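Local coordinates for low temperature requirement C protein (Listeria monocytogenes, PDB 1Y9I) that probably acts as a phosphatidylglycerophosphatase, removing phosphate from a lipid precursor, and carries a bound magnesium and a bound calcium ion, at residues Ile127-Leu131 with Leu143-Gly148; Ile25-Ala29 with Cys48-Glu53. All blocks are in the same frame, centred on the assembly; numbering follows the deposited sequence.

Contact 1 (Ile127-Leu131 with Leu143-Gly148); sequences ILAKL and LDDIVG. With MG (magnesium ion), chain F.
A buried, apolar contact joins the short, weakly bonded helical turn 127-130 to the first turns of helix 143-160, beside the binuclear metal site of this all-helical fold. The backbones come closest at L131 and D144, with CA atoms 6.1 Å apart. L131, with phi/psi of -88°/-6°, and L128 both adopt the mt rotamer. L131 points toward the helix and sets CD1 3.9 Å from V147 CG2 and CD2 3.9 Å from L143 CD2. L128 starts sideways, yet its CD2 reaches V147 CG1 at 3.7 Å and the carbonyl D144 O at 3.7 Å; I127 CG2 adds a 4.0 Å contact to V147 CG1. V147 (t) is thus met by all three. Beyond the packed face, D144 OD1 (chi1 p) and D145 OD2 (chi1 m) bind MG at 2.5 and 2.1 Å, together with water 1 (2.0 Å), water 2 (2.1 Å), D98 and T141. Water 1 also donates to D144 OD2 at 2.5 Å, and D145 N makes a weak 2.6 Å hydrogen bond to D144 OD1. Helix 143-160 therefore meets hydrocarbon through L143, V147 and the backbone of D144, while consecutive aspartates supply carboxylates whose negative charge the cation partly offsets.

Contact 2 (Ile25-Ala29 with Cys48-Glu53); sequences IDDIA and CRQNVE
A salt bridge between D26 and R49 spans the partly exposed edge of this helix pair: R49 NE donates to D26 OD1 at 3.0 Å, with an N-H...O angle of 159°, and R49 NH2 makes a weak second hydrogen bond to D26 OD2 at 3.4 Å. The arginine extends with chi1 and chi2 both t before turning at chi3 (m), and the carboxylate approaches the guanidinium at its edge, near its plane. R49 also forms a salt bridge with D46 in its own helix. At the other polar position, E53 pairs with R15, while its OE2 lies 3.8 Å from I25 CG1. Both segments are regular helix, and their axes cross at 112°, approaching to 8.7 Å; this steep crossing joins helix 25-36 to helix 45-56 within the helical bundle. The tightest backbone approach is A29 to R49, 4.9 Å between CA atoms, made possible by the small alanine: A29 CB lies 3.8 Å from R49 CA, and A29 O lies 3.6 Å from C48 CB. V52 (t) points into the interface, with CG1 4.1 Å from I25 CG2 and CG2 4.0 Å from I28 CG2 and 3.9 Å from A29 CA. I25 CG2 also packs 3.9 Å from R49 CG, laying hydrocarbon against the arginine's aliphatic stem. Farther inward, I150 of helix 143-160 meets I28, and A154 meets V52.

Helices 25-36 and 143-160 connect the two contacts, whose centres lie 14 Å apart. I127 CB of contact 1 packs 3.8 Å from D27 CB of contact 2, and I28 CG2 approaches V147 O at 4.2 Å. L31, farther along helix 25-36, touches I127, L128 and V147, so helix 25-36 packs against both helix 45-56 and contact 1. Contact 1 is the more central, its centre about 6 Å from the chain centre, against about 11 Å for the centre of contact 2, and it alone holds magnesium ligands. The side chain of D144 is also about 7 Å from the calcium ion, which is bound by Y95, D98 and E99; D98 belongs to both metal sites.

Contact 1 (Ile127-Leu131 with Leu143-Gly148)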
# COMPACT_ATOMS: atom_id res chain seq x y z
N ILE A 127 -13.30 12.44 19.46
CA ILE A 127 -14.08 11.21 19.32
C ILE A 127 -13.24 9.93 19.35
O ILE A 127 -13.72 8.89 19.78
CB ILE A 127 -14.92 11.24 18.01
CG1 ILE A 127 -15.86 10.03 17.95
CG2 ILE A 127 -13.99 11.23 16.80
CD1 ILE A 127 -16.94 10.05 19.01
N LEU A 128 -11.99 10.01 18.91
CA LEU A 128 -11.14 8.83 18.92
C LEU A 128 -10.90 8.32 20.34
O LEU A 128 -10.66 7.13 20.55
CB LEU A 128 -9.80 9.11 18.23
CG LEU A 128 -9.94 9.39 16.72
CD1 LEU A 128 -8.57 9.65 16.12
CD2 LEU A 128 -10.61 8.20 16.03
N ALA A 129 -10.98 9.22 21.32
CA ALA A 129 -10.79 8.82 22.71
C ALA A 129 -12.00 8.00 23.17
O ALA A 129 -11.86 7.03 23.92
CB ALA A 129 -10.62 10.05 23.60
N LYS A 130 -13.18 8.38 22.71
CA LYS A 130 -14.41 7.68 23.07
C LYS A 130 -14.49 6.28 22.45
O LYS A 130 -15.16 5.40 22.98
CB LYS A 130 -15.63 8.51 22.66
CG LYS A 130 -15.66 9.90 23.28
CD LYS A 130 -16.90 10.69 22.87
CE LYS A 130 -18.18 10.09 23.43
NZ LYS A 130 -19.39 10.83 22.99
N LEU A 131 -13.81 6.09 21.33
CA LEU A 131 -13.81 4.79 20.66
C LEU A 131 -12.70 3.89 21.22
O LEU A 131 -12.61 2.72 20.86
CB LEU A 131 -13.59 4.98 19.16
CG LEU A 131 -14.68 5.70 18.36
CD1 LEU A 131 -14.23 5.90 16.92
CD2 LEU A 131 -15.96 4.88 18.41
N LEU A 143 -13.48 0.48 13.60
CA LEU A 143 -13.99 1.84 13.54
C LEU A 143 -12.99 2.93 13.93
O LEU A 143 -13.02 4.02 13.35
CB LEU A 143 -15.26 1.98 14.38
CG LEU A 143 -15.94 3.35 14.30
CD1 LEU A 143 -16.22 3.71 12.84
CD2 LEU A 143 -17.23 3.34 15.10
N ASP A 144 -12.13 2.67 14.91
CA ASP A 144 -11.17 3.70 15.28
C ASP A 144 -10.26 4.06 14.11
O ASP A 144 -10.00 5.24 13.86
CB ASP A 144 -10.34 3.33 16.53
CG ASP A 144 -9.74 1.94 16.46
OD1 ASP A 144 -9.56 1.39 15.35
OD2 ASP A 144 -9.42 1.39 17.54
N ASP A 145 -9.79 3.04 13.38
CA ASP A 145 -8.93 3.27 12.21
C ASP A 145 -9.71 3.97 11.11
O ASP A 145 -9.20 4.86 10.43
CB ASP A 145 -8.42 1.94 11.65
CG ASP A 145 -7.63 1.14 12.64
OD1 ASP A 145 -6.47 1.51 12.92
OD2 ASP A 145 -8.17 0.14 13.15
N ILE A 146 -10.96 3.55 10.93
CA ILE A 146 -11.81 4.13 9.90
C ILE A 146 -12.00 5.64 10.11
O ILE A 146 -11.86 6.43 9.17
CB ILE A 146 -13.20 3.43 9.87
CG1 ILE A 146 -13.06 2.03 9.26
CG2 ILE A 146 -14.20 4.28 9.11
CD1 ILE A 146 -14.32 1.17 9.36
N VAL A 147 -12.30 6.03 11.34
CA VAL A 147 -12.51 7.43 11.66
C VAL A 147 -11.22 8.23 11.48
O VAL A 147 -11.22 9.30 10.89
CB VAL A 147 -13.05 7.57 13.10
CG1 VAL A 147 -13.15 9.05 13.50
CG2 VAL A 147 -14.41 6.91 13.19
N GLY A 148 -10.12 7.69 11.98
CA GLY A 148 -8.84 8.37 11.83
C GLY A 148 -8.48 8.52 10.36
O GLY A 148 -7.96 9.56 9.94
MG MG F . -8.11 -0.62 15.16
O HOH W 1 -8.13 -0.74 17.13
O HOH W 2 -6.41 0.57 15.19

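Contact 2 (Ile25-Ala29 with Cys48-Glu53)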
# COMPACT_ATOMS: atom_id res chain seq x y z
N ILE A 25 -20.68 13.50 11.75
CA ILE A 25 -19.81 14.19 10.80
C ILE A 25 -18.92 15.22 11.50
O ILE A 25 -17.72 15.30 11.22
CB ILE A 25 -20.65 14.92 9.72
CG1 ILE A 25 -21.49 13.91 8.93
CG2 ILE A 25 -19.74 15.71 8.78
CD1 ILE A 25 -20.68 12.81 8.27
N ASP A 26 -19.51 16.00 12.40
CA ASP A 26 -18.78 17.02 13.13
C ASP A 26 -17.65 16.46 13.99
O ASP A 26 -16.64 17.14 14.22
CB ASP A 26 -19.74 17.84 14.01
CG ASP A 26 -20.37 18.99 13.25
OD1 ASP A 26 -20.68 18.82 12.05
OD2 ASP A 26 -20.58 20.06 13.86
N ASP A 27 -17.81 15.24 14.48
CA ASP A 27 -16.77 14.63 15.30
C ASP A 27 -15.53 14.39 14.43
O ASP A 27 -14.40 14.59 14.87
CB ASP A 27 -17.25 13.30 15.89
CG ASP A 27 -18.49 13.46 16.76
OD1 ASP A 27 -18.51 14.40 17.59
OD2 ASP A 27 -19.43 12.65 16.62
N ILE A 28 -15.76 13.97 13.19
CA ILE A 28 -14.66 13.72 12.27
C ILE A 28 -14.07 15.05 11.81
O ILE A 28 -12.85 15.19 11.69
CB ILE A 28 -15.11 12.92 11.03
CG1 ILE A 28 -15.85 11.65 11.47
CG2 ILE A 28 -13.89 12.53 10.20
CD1 ILE A 28 -16.21 10.72 10.32
N ALA A 29 -14.93 16.03 11.57
CA ALA A 29 -14.50 17.36 11.13
C ALA A 29 -13.55 17.99 12.15
O ALA A 29 -12.58 18.65 11.78
CB ALA A 29 -15.71 18.27 10.91
N CYS A 48 -13.77 22.04 7.00
CA CYS A 48 -13.31 20.71 7.40
C CYS A 48 -14.48 19.75 7.21
O CYS A 48 -14.31 18.64 6.71
CB CYS A 48 -12.86 20.72 8.86
SG CYS A 48 -11.35 21.69 9.17
N ARG A 49 -15.67 20.20 7.58
CA ARG A 49 -16.89 19.41 7.44
C ARG A 49 -17.14 19.05 5.97
O ARG A 49 -17.47 17.90 5.65
CB ARG A 49 -18.08 20.22 7.98
CG ARG A 49 -19.42 19.51 7.91
CD ARG A 49 -20.52 20.42 8.44
NE ARG A 49 -20.27 20.84 9.82
CZ ARG A 49 -20.16 22.10 10.22
NH1 ARG A 49 -20.29 23.09 9.34
NH2 ARG A 49 -19.92 22.38 11.49
N GLN A 50 -16.98 20.03 5.09
CA GLN A 50 -17.20 19.83 3.65
C GLN A 50 -16.25 18.78 3.08
O GLN A 50 -16.63 17.99 2.22
CB GLN A 50 -17.00 21.14 2.88
CG GLN A 50 -18.04 22.21 3.16
CD GLN A 50 -17.79 23.47 2.36
OE1 GLN A 50 -17.67 23.42 1.14
NE2 GLN A 50 -17.71 24.61 3.05
N ASN A 51 -15.00 18.79 3.53
CA ASN A 51 -14.04 17.82 3.04
C ASN A 51 -14.37 16.42 3.55
O ASN A 51 -14.13 15.43 2.85
CB ASN A 51 -12.61 18.23 3.43
CG ASN A 51 -12.01 19.25 2.46
OD1 ASN A 51 -11.56 18.89 1.37
ND2 ASN A 51 -12.03 20.52 2.85
N VAL A 52 -14.91 16.33 4.76
CA VAL A 52 -15.29 15.03 5.31
C VAL A 52 -16.42 14.48 4.44
O VAL A 52 -16.42 13.30 4.07
CB VAL A 52 -15.78 15.15 6.78
CG1 VAL A 52 -16.41 13.83 7.23
CG2 VAL A 52 -14.60 15.50 7.69
N GLU A 53 -17.38 15.34 4.11
CA GLU A 53 -18.51 14.94 3.28
C GLU A 53 -18.03 14.40 1.94
O GLU A 53 -18.54 13.38 1.46
CB GLU A 53 -19.46 16.13 3.04
CG GLU A 53 -20.24 16.58 4.27
CD GLU A 53 -21.30 15.57 4.70
OE1 GLU A 53 -21.46 14.55 4.01
OE2 GLU A 53 -21.97 15.81 5.73